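Local coordinates for nitrogenase iron-molybdenum cofactor biosynthesis protein NifB (Methanothermobacter thermautotrophicus, PDB 7JMA), which probably catalyses radical SAM-dependent carbide insertion as two [4Fe-4S] clusters are coupled into the [8Fe-9S-C] precursor of the nitrogenase iron-molybdenum cofactor, at residues A[81-86]-A[113-118]; A[135-140]-A[190-195]; A[180-185]-A[214-219]. All blocks are in the same frame, centred on the assembly; numbering follows the deposited sequence.

Contact 1. Residues A[81-86]-A[113-118]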
ATOM      1  N   ILE A  81      13.533  -8.663  16.570  1.00 59.47           N
ATOM      2  CA  ILE A  81      12.492  -8.378  15.591  1.00 51.89           C
ATOM      3  C   ILE A  81      11.233  -7.988  16.351  1.00 49.41           C
ATOM      4  O   ILE A  81      10.902  -8.590  17.379  1.00 56.94           O
ATOM      5  CB  ILE A  81      12.227  -9.588  14.669  1.00 54.98           C
ATOM      6  CG1 ILE A  81      13.490  -9.946  13.881  1.00 65.60           C
ATOM      7  CG2 ILE A  81      11.084  -9.305  13.711  1.00 56.76           C
ATOM      8  CD1 ILE A  81      14.118  -8.759  13.184  1.00 69.38           C
ATOM      9  N   SER A  82      10.550  -6.954  15.869  1.00 52.00           N
ATOM     10  CA  SER A  82       9.270  -6.575  16.439  1.00 56.03           C
ATOM     11  C   SER A  82       8.140  -6.542  15.426  1.00 51.91           C
ATOM     12  O   SER A  82       6.977  -6.540  15.838  1.00 54.66           O
ATOM     13  CB  SER A  82       9.364  -5.200  17.123  1.00 69.31           C
ATOM     14  OG  SER A  82      10.191  -4.325  16.377  1.00 78.51           O
ATOM     15  N   VAL A  83       8.440  -6.545  14.124  1.00 45.70           N
ATOM     16  CA  VAL A  83       7.435  -6.386  13.078  1.00 43.92           C
ATOM     17  C   VAL A  83       7.722  -7.396  11.973  1.00 44.18           C
ATOM     18  O   VAL A  83       8.879  -7.569  11.573  1.00 43.72           O
ATOM     19  CB  VAL A  83       7.430  -4.955  12.498  1.00 48.52           C
ATOM     20  CG1 VAL A  83       6.314  -4.797  11.476  1.00 48.69           C
ATOM     21  CG2 VAL A  83       7.301  -3.908  13.608  1.00 58.15           C
ATOM     22  N   ILE A  84       6.679  -8.082  11.506  1.00 36.71           N
ATOM     23  CA  ILE A  84       6.747  -8.899  10.294  1.00 37.24           C
ATOM     24  C   ILE A  84       5.751  -8.359   9.280  1.00 38.52           C
ATOM     25  O   ILE A  84       4.614  -8.018   9.623  1.00 37.85           O
ATOM     26  CB  ILE A  84       6.485 -10.395  10.574  1.00 46.68           C
ATOM     27  CG1 ILE A  84       5.130 -10.614  11.246  1.00 50.51           C
ATOM     28  CG2 ILE A  84       7.590 -10.968  11.454  1.00 53.11           C
ATOM     29  CD1 ILE A  84       4.947 -12.019  11.796  1.00 51.85           C
ATOM     30  N   GLY A  85       6.171  -8.285   8.023  1.00 36.66           N
ATOM     31  CA  GLY A  85       5.332  -7.688   7.009  1.00 33.58           C
ATOM     32  C   GLY A  85       5.411  -8.450   5.703  1.00 29.20           C
ATOM     33  O   GLY A  85       6.367  -9.179   5.433  1.00 33.44           O
ATOM     34  N   VAL A  86       4.373  -8.271   4.903  1.00 27.91           N
ATOM     35  CA  VAL A  86       4.337  -8.753   3.524  1.00 29.01           C
ATOM     36  C   VAL A  86       4.108  -7.537   2.651  1.00 32.39           C
ATOM     37  O   VAL A  86       3.116  -6.823   2.832  1.00 29.07           O
ATOM     38  CB  VAL A  86       3.222  -9.785   3.292  1.00 31.74           C
ATOM     39  CG1 VAL A  86       3.097 -10.089   1.771  1.00 29.71           C
ATOM     40  CG2 VAL A  86       3.479 -11.054   4.108  1.00 36.08           C
ATOM     41  N   LEU A 113       4.257  -7.188  15.823  1.00 49.94           N
ATOM     42  CA  LEU A 113       3.401  -6.363  14.989  1.00 46.51           C
ATOM     43  C   LEU A 113       3.357  -6.962  13.593  1.00 47.81           C
ATOM     44  O   LEU A 113       4.380  -7.380  13.056  1.00 48.53           O
ATOM     45  CB  LEU A 113       3.923  -4.928  14.897  1.00 49.55           C
ATOM     46  CG  LEU A 113       4.409  -4.133  16.117  1.00 65.78           C
ATOM     47  CD1 LEU A 113       4.287  -2.619  15.870  1.00 76.39           C
ATOM     48  CD2 LEU A 113       3.689  -4.527  17.401  1.00 74.86           C
ATOM     49  N   LYS A 114       2.175  -6.997  13.001  1.00 40.00           N
ATOM     50  CA  LYS A 114       2.007  -7.545  11.662  1.00 36.81           C
ATOM     51  C   LYS A 114       1.542  -6.442  10.726  1.00 36.90           C
ATOM     52  O   LYS A 114       0.625  -5.690  11.060  1.00 38.70           O
ATOM     53  CB  LYS A 114       1.020  -8.712  11.679  1.00 44.70           C
ATOM     54  CG  LYS A 114       1.602  -9.962  12.348  1.00 56.36           C
ATOM     55  CD  LYS A 114       0.519 -10.865  12.891  1.00 64.84           C
ATOM     56  CE  LYS A 114       1.049 -11.803  13.969  1.00 74.88           C
ATOM     57  NZ  LYS A 114       1.838 -11.095  15.013  1.00 82.90           N
ATOM     58  N   CYS A 115       2.195  -6.321   9.565  1.00 32.90           N
ATOM     59  CA  CYS A 115       1.834  -5.250   8.651  1.00 31.33           C
ATOM     60  C   CYS A 115       1.849  -5.761   7.220  1.00 33.69           C
ATOM     61  O   CYS A 115       2.395  -6.821   6.917  1.00 29.29           O
ATOM     62  CB  CYS A 115       2.764  -4.046   8.788  1.00 36.85           C
ATOM     63  SG  CYS A 115       4.462  -4.396   8.378  1.00 44.27           S
ATOM     64  N   MET A 116       1.239  -4.981   6.337  1.00 27.91           N
ATOM     65  CA  MET A 116       1.313  -5.309   4.929  1.00 26.40           C
ATOM     66  C   MET A 116       1.075  -4.045   4.119  1.00 26.07           C
ATOM     67  O   MET A 116       0.513  -3.063   4.606  1.00 27.86           O
ATOM     68  CB  MET A 116       0.309  -6.405   4.566  1.00 38.77           C
ATOM     69  CG  MET A 116      -1.130  -6.014   4.626  1.00 40.95           C
ATOM     70  SD  MET A 116      -2.083  -7.161   3.585  1.00 41.30           S
ATOM     71  CE  MET A 116      -1.946  -8.660   4.542  1.00 48.40           C
ATOM     72  N   SER A 117       1.527  -4.084   2.874  1.00 26.45           N
ATOM     73  CA  SER A 117       1.299  -2.993   1.946  1.00 32.89           C
ATOM     74  C   SER A 117       0.468  -3.529   0.798  1.00 31.27           C
ATOM     75  O   SER A 117       0.582  -4.704   0.437  1.00 28.25           O
ATOM     76  CB  SER A 117       2.615  -2.387   1.423  1.00 39.84           C
ATOM     77  OG  SER A 117       3.459  -2.000   2.495  1.00 44.61           O
ATOM     78  N   THR A 118      -0.383  -2.664   0.245  1.00 25.28           N
ATOM     79  CA  THR A 118      -1.248  -3.083  -0.850  1.00 27.66           C
ATOM     80  C   THR A 118      -1.635  -1.857  -1.672  1.00 26.69           C
ATOM     81  O   THR A 118      -1.610  -0.728  -1.174  1.00 27.46           O
ATOM     82  CB  THR A 118      -2.489  -3.794  -0.303  1.00 27.43           C
ATOM     83  OG1 THR A 118      -3.362  -4.126  -1.378  1.00 27.82           O
ATOM     84  CG2 THR A 118      -3.259  -2.856   0.658  1.00 26.68           C
TER
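Val83 CG1 rests 3.6 Å from Cys115 SG, and the same sulfur lies 3.7 Å from Gly85 CA. Chi1 of Cys115 (63°) puts SG between its own backbone N and carbonyl carbon, and Gly85, with no side chain, lets the sulfur settle over its CA. On this face the other Val83 methyl, CG2, meets Leu113 CB at 3.8 Å. On the reverse face Ile84 and Lys114 run side by side in the same direction, CG1 of Ile84 being 3.8 Å from CG of Lys114. The amine of Lys114 reaches past the strand to the carbonyls of Leu112 and Phe109.

Five backbone hydrogen bonds fix this register. They begin with Leu113 N to Ser82 O (2.8 Å) and end with Ser117 N to Val86 O (3.2 Å), the two chains serving alternately as donor. Ile84 and Val86 also pack on helix 96-108, which links the strands in the chain. This is a parallel beta-alpha-beta unit of the TIM-barrel-like radical SAM domain. Its strand 113-118 carries Cys115, a ligand of a [4Fe-4S] cluster in another structure of this protein and without that cluster here.

Contact 2. Residues A[135-140]-A[190-195]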
ATOM      1  N   ILE A 135      -3.554  -8.474  11.574  1.00 32.01           N
ATOM      2  CA  ILE A 135      -2.834  -7.383  10.939  1.00 28.87           C
ATOM      3  C   ILE A 135      -3.066  -6.108  11.733  1.00 34.03           C
ATOM      4  O   ILE A 135      -4.208  -5.763  12.065  1.00 34.79           O
ATOM      5  CB  ILE A 135      -3.282  -7.214   9.484  1.00 30.04           C
ATOM      6  CG1 ILE A 135      -2.985  -8.491   8.694  1.00 39.15           C
ATOM      7  CG2 ILE A 135      -2.490  -6.072   8.834  1.00 30.87           C
ATOM      8  CD1 ILE A 135      -1.563  -8.848   8.728  1.00 39.77           C
ATOM      9  N   ASN A 136      -1.978  -5.414  12.063  1.00 29.32           N
ATOM     10  CA  ASN A 136      -2.070  -4.198  12.867  1.00 29.31           C
ATOM     11  C   ASN A 136      -1.997  -2.928  12.040  1.00 30.62           C
ATOM     12  O   ASN A 136      -2.606  -1.923  12.410  1.00 29.04           O
ATOM     13  CB  ASN A 136      -0.938  -4.159  13.892  1.00 31.56           C
ATOM     14  CG  ASN A 136      -0.903  -5.375  14.747  1.00 37.38           C
ATOM     15  OD1 ASN A 136       0.021  -6.170  14.659  1.00 39.85           O
ATOM     16  ND2 ASN A 136      -1.911  -5.523  15.617  1.00 39.84           N
ATOM     17  N   THR A 137      -1.242  -2.948  10.946  1.00 28.31           N
ATOM     18  CA  THR A 137      -1.013  -1.772  10.123  1.00 26.45           C
ATOM     19  C   THR A 137      -1.034  -2.177   8.661  1.00 25.99           C
ATOM     20  O   THR A 137      -0.487  -3.217   8.299  1.00 29.51           O
ATOM     21  CB  THR A 137       0.341  -1.131  10.461  1.00 31.82           C
ATOM     22  OG1 THR A 137       0.406  -0.857  11.870  1.00 34.93           O
ATOM     23  CG2 THR A 137       0.547   0.168   9.668  1.00 35.09           C
ATOM     24  N   VAL A 138      -1.685  -1.367   7.828  1.00 25.45           N
ATOM     25  CA  VAL A 138      -1.684  -1.574   6.389  1.00 25.55           C
ATOM     26  C   VAL A 138      -1.282  -0.266   5.732  1.00 27.97           C
ATOM     27  O   VAL A 138      -1.791   0.801   6.105  1.00 26.86           O
ATOM     28  CB  VAL A 138      -3.054  -2.035   5.864  1.00 24.91           C
ATOM     29  CG1 VAL A 138      -3.033  -2.096   4.315  1.00 26.32           C
ATOM     30  CG2 VAL A 138      -3.449  -3.377   6.454  1.00 25.11           C
ATOM     31  N   THR A 139      -0.364  -0.356   4.779  1.00 27.77           N
ATOM     32  CA  THR A 139       0.050   0.775   3.965  1.00 26.39           C
ATOM     33  C   THR A 139      -0.635   0.643   2.611  1.00 27.40           C
ATOM     34  O   THR A 139      -0.487  -0.382   1.938  1.00 28.47           O
ATOM     35  CB  THR A 139       1.568   0.814   3.827  1.00 32.58           C
ATOM     36  OG1 THR A 139       2.157   0.913   5.127  1.00 35.33           O
ATOM     37  CG2 THR A 139       2.002   2.004   2.991  1.00 38.15           C
ATOM     38  N   VAL A 140      -1.405   1.661   2.232  1.00 24.15           N
ATOM     39  CA  VAL A 140      -2.169   1.674   0.983  1.00 26.22           C
ATOM     40  C   VAL A 140      -1.555   2.729   0.075  1.00 24.19           C
ATOM     41  O   VAL A 140      -1.318   3.859   0.508  1.00 27.59           O
ATOM     42  CB  VAL A 140      -3.656   1.984   1.243  1.00 27.36           C
ATOM     43  CG1 VAL A 140      -4.436   1.915  -0.085  1.00 28.52           C
ATOM     44  CG2 VAL A 140      -4.256   1.015   2.277  1.00 26.83           C
ATOM     45  N   ILE A 190      -4.311   0.323  11.717  1.00 26.60           N
ATOM     46  CA  ILE A 190      -3.702   1.612  11.399  1.00 26.35           C
ATOM     47  C   ILE A 190      -3.492   1.692   9.898  1.00 30.81           C
ATOM     48  O   ILE A 190      -2.831   0.826   9.317  1.00 28.03           O
ATOM     49  CB  ILE A 190      -2.370   1.784  12.128  1.00 25.87           C
ATOM     50  CG1 ILE A 190      -2.563   1.709  13.653  1.00 31.37           C
ATOM     51  CG2 ILE A 190      -1.668   3.072  11.692  1.00 29.11           C
ATOM     52  CD1 ILE A 190      -1.254   1.515  14.370  1.00 33.82           C
ATOM     53  N   VAL A 191      -4.029   2.730   9.261  1.00 23.04           N
ATOM     54  CA  VAL A 191      -3.869   2.881   7.808  1.00 22.44           C
ATOM     55  C   VAL A 191      -2.854   3.973   7.551  1.00 26.75           C
ATOM     56  O   VAL A 191      -3.033   5.125   7.980  1.00 28.85           O
ATOM     57  CB  VAL A 191      -5.200   3.189   7.105  1.00 23.51           C
ATOM     58  CG1 VAL A 191      -4.952   3.351   5.577  1.00 28.44           C
ATOM     59  CG2 VAL A 191      -6.183   2.099   7.350  1.00 25.09           C
ATOM     60  N   LYS A 192      -1.787   3.614   6.844  1.00 25.65           N
ATOM     61  CA  LYS A 192      -0.804   4.557   6.355  1.00 26.65           C
ATOM     62  C   LYS A 192      -0.988   4.661   4.848  1.00 27.57           C
ATOM     63  O   LYS A 192      -1.208   3.650   4.182  1.00 28.74           O
ATOM     64  CB  LYS A 192       0.611   4.090   6.685  1.00 30.66           C
ATOM     65  CG  LYS A 192       0.814   3.841   8.182  1.00 42.43           C
ATOM     66  CD  LYS A 192       2.219   3.348   8.489  1.00 44.52           C
ATOM     67  CE  LYS A 192       2.443   3.221   9.997  1.00 56.18           C
ATOM     68  NZ  LYS A 192       3.669   2.426  10.325  1.00 61.11           N
ATOM     69  N   VAL A 193      -0.941   5.872   4.309  1.00 24.93           N
ATOM     70  CA  VAL A 193      -1.117   6.065   2.870  1.00 29.89           C
ATOM     71  C   VAL A 193       0.213   6.494   2.273  1.00 28.81           C
ATOM     72  O   VAL A 193       0.829   7.461   2.740  1.00 29.90           O
ATOM     73  CB  VAL A 193      -2.239   7.076   2.567  1.00 30.22           C
ATOM     74  CG1 VAL A 193      -2.225   7.500   1.090  1.00 31.54           C
ATOM     75  CG2 VAL A 193      -3.595   6.452   2.910  1.00 27.38           C
ATOM     76  N   ASN A 194       0.669   5.751   1.258  1.00 28.78           N
ATOM     77  CA  ASN A 194       1.812   6.135   0.446  1.00 30.28           C
ATOM     78  C   ASN A 194       1.297   6.829  -0.807  1.00 27.26           C
ATOM     79  O   ASN A 194       0.358   6.342  -1.447  1.00 30.86           O
ATOM     80  CB  ASN A 194       2.650   4.914   0.042  1.00 30.54           C
ATOM     81  CG  ASN A 194       3.617   4.479   1.125  1.00 37.71           C
ATOM     82  OD1 ASN A 194       3.600   5.002   2.240  1.00 36.76           O
ATOM     83  ND2 ASN A 194       4.451   3.504   0.808  1.00 41.15           N
ATOM     84  N   SER A 195       1.904   7.957  -1.148  1.00 30.38           N
ATOM     85  CA  SER A 195       1.590   8.657  -2.385  1.00 32.89           C
ATOM     86  C   SER A 195       2.887   9.013  -3.090  1.00 31.20           C
ATOM     87  O   SER A 195       3.777   9.621  -2.486  1.00 32.69           O
ATOM     88  CB  SER A 195       0.760   9.913  -2.112  1.00 37.17           C
ATOM     89  OG  SER A 195      -0.423   9.576  -1.397  1.00 36.61           O
TER
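Thr137 lays its methyl, CG2, against the aliphatic chain of Lys192, 3.6 Å from CE and 3.8 Å from CD. Extended beyond CG, the lysine lies alongside this methyl from CG to NZ, although its partner in the register is Thr139. Thr139 sends its own methyl onto Asn194: CG2 sits over the face of the carboxamide, 3.5 Å from both CG and OD1 of Asn194, while Thr139 OG1 is turned to the root of the lysine, 3.9 Å from Lys192 CB. At the start of the pair, Thr137 OG1 meets the Ile190 CD1 methyl at 3.8 Å.

These are neighbouring parallel strands in the sheet of the radical SAM domain, whose family belongs to the TIM-barrel clan. Ile190, Lys192 and Asn194 give their N-H groups to Asn136, Val138 and Val140, and Val138 and Val140 return theirs to the carbonyls of Ile190 and Lys192. The bond from Val140 N to Lys192 O, at 2.8 Å, arrives nearly along the C=O axis, whereas Asn194 N approaches Val140 O tilted 31° out of the carbonyl plane.

The valines line the other face, the one under helix 166-186. Across the pair they meet lightly, Val140 CG2 to Val191 CG1 at 4.1 Å. Val138 and Val191 pack more closely on Leu184 in the helix layer, and Val193 also touches Ile181. On the threonine face Thr137 also touches Cys115 of the adjacent strand, a [4Fe-4S] ligand in another structure of this protein.

Contact 3. Residues A[180-185]-A[214-219]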
ATOM      1  N   GLY A 180     -11.678   0.717   1.058  1.00 26.03           N
ATOM      2  CA  GLY A 180     -10.862  -0.190   1.845  1.00 26.25           C
ATOM      3  C   GLY A 180     -10.206   0.492   3.033  1.00 23.72           C
ATOM      4  O   GLY A 180     -10.057  -0.107   4.099  1.00 25.76           O
ATOM      5  N   ILE A 181      -9.760   1.734   2.845  1.00 25.19           N
ATOM      6  CA  ILE A 181      -9.210   2.506   3.955  1.00 26.63           C
ATOM      7  C   ILE A 181     -10.240   2.598   5.067  1.00 26.25           C
ATOM      8  O   ILE A 181      -9.931   2.394   6.250  1.00 26.36           O
ATOM      9  CB  ILE A 181      -8.774   3.906   3.476  1.00 26.35           C
ATOM     10  CG1 ILE A 181      -7.564   3.811   2.538  1.00 30.63           C
ATOM     11  CG2 ILE A 181      -8.443   4.817   4.658  1.00 28.19           C
ATOM     12  CD1 ILE A 181      -7.216   5.160   1.911  1.00 32.35           C
ATOM     13  N   GLU A 182     -11.491   2.908   4.708  1.00 25.59           N
ATOM     14  CA  GLU A 182     -12.454   3.076   5.796  1.00 25.95           C
ATOM     15  C   GLU A 182     -12.794   1.741   6.445  1.00 25.38           C
ATOM     16  O   GLU A 182     -13.008   1.681   7.656  1.00 27.14           O
ATOM     17  CB  GLU A 182     -13.721   3.795   5.332  1.00 36.68           C
ATOM     18  CG  GLU A 182     -14.170   3.632   3.936  1.00 47.67           C
ATOM     19  CD  GLU A 182     -15.291   4.611   3.592  1.00 62.36           C
ATOM     20  OE1 GLU A 182     -15.192   5.302   2.555  1.00 64.97           O
ATOM     21  OE2 GLU A 182     -16.265   4.696   4.371  1.00 62.88           O
ATOM     22  N   LYS A 183     -12.816   0.656   5.674  1.00 28.65           N
ATOM     23  CA  LYS A 183     -13.090  -0.652   6.264  1.00 28.91           C
ATOM     24  C   LYS A 183     -11.978  -1.096   7.200  1.00 24.86           C
ATOM     25  O   LYS A 183     -12.249  -1.717   8.235  1.00 30.74           O
ATOM     26  CB  LYS A 183     -13.289  -1.695   5.159  1.00 26.40           C
ATOM     27  CG  LYS A 183     -14.663  -1.580   4.487  1.00 32.80           C
ATOM     28  CD  LYS A 183     -14.903  -2.709   3.480  1.00 45.10           C
ATOM     29  CE  LYS A 183     -15.363  -3.978   4.172  1.00 59.75           C
ATOM     30  NZ  LYS A 183     -16.379  -4.704   3.361  1.00 67.72           N
ATOM     31  N   LEU A 184     -10.719  -0.840   6.833  1.00 21.58           N
ATOM     32  CA  LEU A 184      -9.617  -1.129   7.747  1.00 22.09           C
ATOM     33  C   LEU A 184      -9.709  -0.258   8.990  1.00 24.76           C
ATOM     34  O   LEU A 184      -9.610  -0.750  10.121  1.00 25.40           O
ATOM     35  CB  LEU A 184      -8.274  -0.867   7.079  1.00 22.10           C
ATOM     36  CG  LEU A 184      -7.927  -1.820   5.934  1.00 25.44           C
ATOM     37  CD1 LEU A 184      -6.594  -1.368   5.380  1.00 27.72           C
ATOM     38  CD2 LEU A 184      -7.881  -3.258   6.426  1.00 29.53           C
ATOM     39  N   ALA A 185      -9.843   1.052   8.787  1.00 24.21           N
ATOM     40  CA  ALA A 185      -9.803   1.985   9.912  1.00 26.18           C
ATOM     41  C   ALA A 185     -10.885   1.681  10.940  1.00 26.61           C
ATOM     42  O   ALA A 185     -10.650   1.827  12.149  1.00 26.65           O
ATOM     43  CB  ALA A 185      -9.940   3.423   9.404  1.00 25.64           C
ATOM     44  N   LYS A 214      -7.812  11.259   4.733  1.00 31.19           N
ATOM     45  CA  LYS A 214      -8.082  11.624   6.123  1.00 32.26           C
ATOM     46  C   LYS A 214      -9.561  11.451   6.442  1.00 38.18           C
ATOM     47  O   LYS A 214      -9.923  10.944   7.515  1.00 34.79           O
ATOM     48  CB  LYS A 214      -7.642  13.061   6.386  1.00 35.65           C
ATOM     49  CG  LYS A 214      -8.030  13.571   7.766  1.00 40.65           C
ATOM     50  CD  LYS A 214      -6.810  13.867   8.611  1.00 55.18           C
ATOM     51  CE  LYS A 214      -7.204  14.253  10.035  1.00 59.01           C
ATOM     52  NZ  LYS A 214      -7.427  13.034  10.871  1.00 57.14           N
ATOM     53  N   LYS A 215     -10.431  11.847   5.504  1.00 36.59           N
ATOM     54  CA  LYS A 215     -11.873  11.674   5.680  1.00 37.47           C
ATOM     55  C   LYS A 215     -12.252  10.202   5.820  1.00 39.71           C
ATOM     56  O   LYS A 215     -13.236   9.878   6.501  1.00 40.68           O
ATOM     57  CB  LYS A 215     -12.615  12.302   4.497  1.00 42.32           C
ATOM     58  CG  LYS A 215     -14.127  12.348   4.633  1.00 57.74           C
ATOM     59  CD  LYS A 215     -14.791  12.841   3.348  1.00 67.80           C
ATOM     60  CE  LYS A 215     -13.994  13.965   2.696  1.00 74.77           C
ATOM     61  NZ  LYS A 215     -14.798  14.706   1.680  1.00 83.88           N
ATOM     62  N   ARG A 216     -11.490   9.301   5.195  1.00 32.82           N
ATOM     63  CA  ARG A 216     -11.784   7.868   5.199  1.00 29.03           C
ATOM     64  C   ARG A 216     -11.185   7.143   6.395  1.00 31.98           C
ATOM     65  O   ARG A 216     -11.504   5.970   6.604  1.00 33.58           O
ATOM     66  CB  ARG A 216     -11.257   7.188   3.925  1.00 33.83           C
ATOM     67  CG  ARG A 216     -11.711   7.808   2.595  1.00 38.87           C
ATOM     68  CD  ARG A 216     -13.073   7.332   2.157  1.00 37.64           C
ATOM     69  NE  ARG A 216     -13.444   7.906   0.867  1.00 35.11           N
ATOM     70  CZ  ARG A 216     -14.199   7.280  -0.028  1.00 44.66           C
ATOM     71  NH1 ARG A 216     -14.665   6.062   0.239  1.00 39.09           N
ATOM     72  NH2 ARG A 216     -14.480   7.865  -1.192  1.00 43.18           N
ATOM     73  N   GLY A 217     -10.303   7.792   7.150  1.00 31.08           N
ATOM     74  CA  GLY A 217      -9.772   7.181   8.351  1.00 34.56           C
ATOM     75  C   GLY A 217      -8.275   6.907   8.366  1.00 31.41           C
ATOM     76  O   GLY A 217      -7.787   6.280   9.315  1.00 32.32           O
ATOM     77  N   ALA A 218      -7.534   7.371   7.359  1.00 29.76           N
ATOM     78  CA  ALA A 218      -6.085   7.184   7.371  1.00 30.07           C
ATOM     79  C   ALA A 218      -5.457   7.934   8.541  1.00 33.62           C
ATOM     80  O   ALA A 218      -5.953   8.982   8.974  1.00 31.49           O
ATOM     81  CB  ALA A 218      -5.449   7.656   6.053  1.00 27.74           C
ATOM     82  N   SER A 219      -4.334   7.400   9.036  1.00 28.11           N
ATOM     83  CA  SER A 219      -3.606   7.969  10.165  1.00 33.99           C
ATOM     84  C   SER A 219      -2.363   8.749   9.785  1.00 34.34           C
ATOM     85  O   SER A 219      -1.948   9.627  10.549  1.00 33.09           O
ATOM     86  CB  SER A 219      -3.192   6.878  11.159  1.00 36.53           C
ATOM     87  OG  SER A 219      -4.327   6.312  11.809  1.00 32.04           O
TER
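The carboxylate of Glu182 and the guanidinium of Arg216 stand almost perpendicular, their planes 84° apart. OE1 comes in at the edge of the guanidinium, near its plane, and bridges to NH1; the modelled 2.5 Å between Glu182 OE1 and Arg216 NH1 is too short to take literally. The N-H points well off the line to the oxygen, at 138°. Glu182 CG sits off any staggered position, so the placing of this side chain is doubtful in detail. On the arginine, chi2 of -83° bends the chain at CD, and NE forms a second salt bridge, with Glu212 one turn back in its own helix.

Beneath the charges the two chains come close. Glu182 CA makes a CH...O contact of 3.2 Å with Arg216 O, and Ala185 CB touches Gly217 O at 3.6 Å. Ile181, crossing Arg216 at about a right angle, presses CG2 onto Arg216 CB (3.8 Å) and reaches the backbone of Ala218 beyond it.

Helix 206-216 ends here in a Schellman motif. Gly217 takes a positive phi, and its N is bonded back to Lys214 O at 3.2 Å. With no side chain there, Ala185 CB can approach Gly217 CA to 3.9 Å. The turn leads into strand 220-225, while helix 166-186 lies alongside on the outside of the sheet, where Ile181 also packs on Val191 and Val193.

The contact is thus apolar next to the sheet and ionic farther out. The salt bridge to Glu212 would favour that glutamate in its ionised form; for Glu182 the modelled distance is too doubtful to say how much its own bridge adds.

In the fold
Contacts 1 and 2 belong to one six-stranded parallel sheet, their centres about 10 Å apart, with strands 113-118 and 137-141 as direct neighbours between them. Contact 1 closes before contact 2 opens along the chain. Contact 3 lies in the helical layer outside that sheet, about 9 Å from contact 2 and about 18 Å from contact 1, centre to centre. Its segments alternate with those of contact 2: helix 166-186 runs into strand 190-197, which leads to helix 206-216. A probable hydrogen bond between Val191 O and Ser219 N (2.8 Å) ties contact 2 to contact 3. Sheet and helices together form the open TIM-barrel-like scaffold that places the cluster-binding Cys115 on its strand.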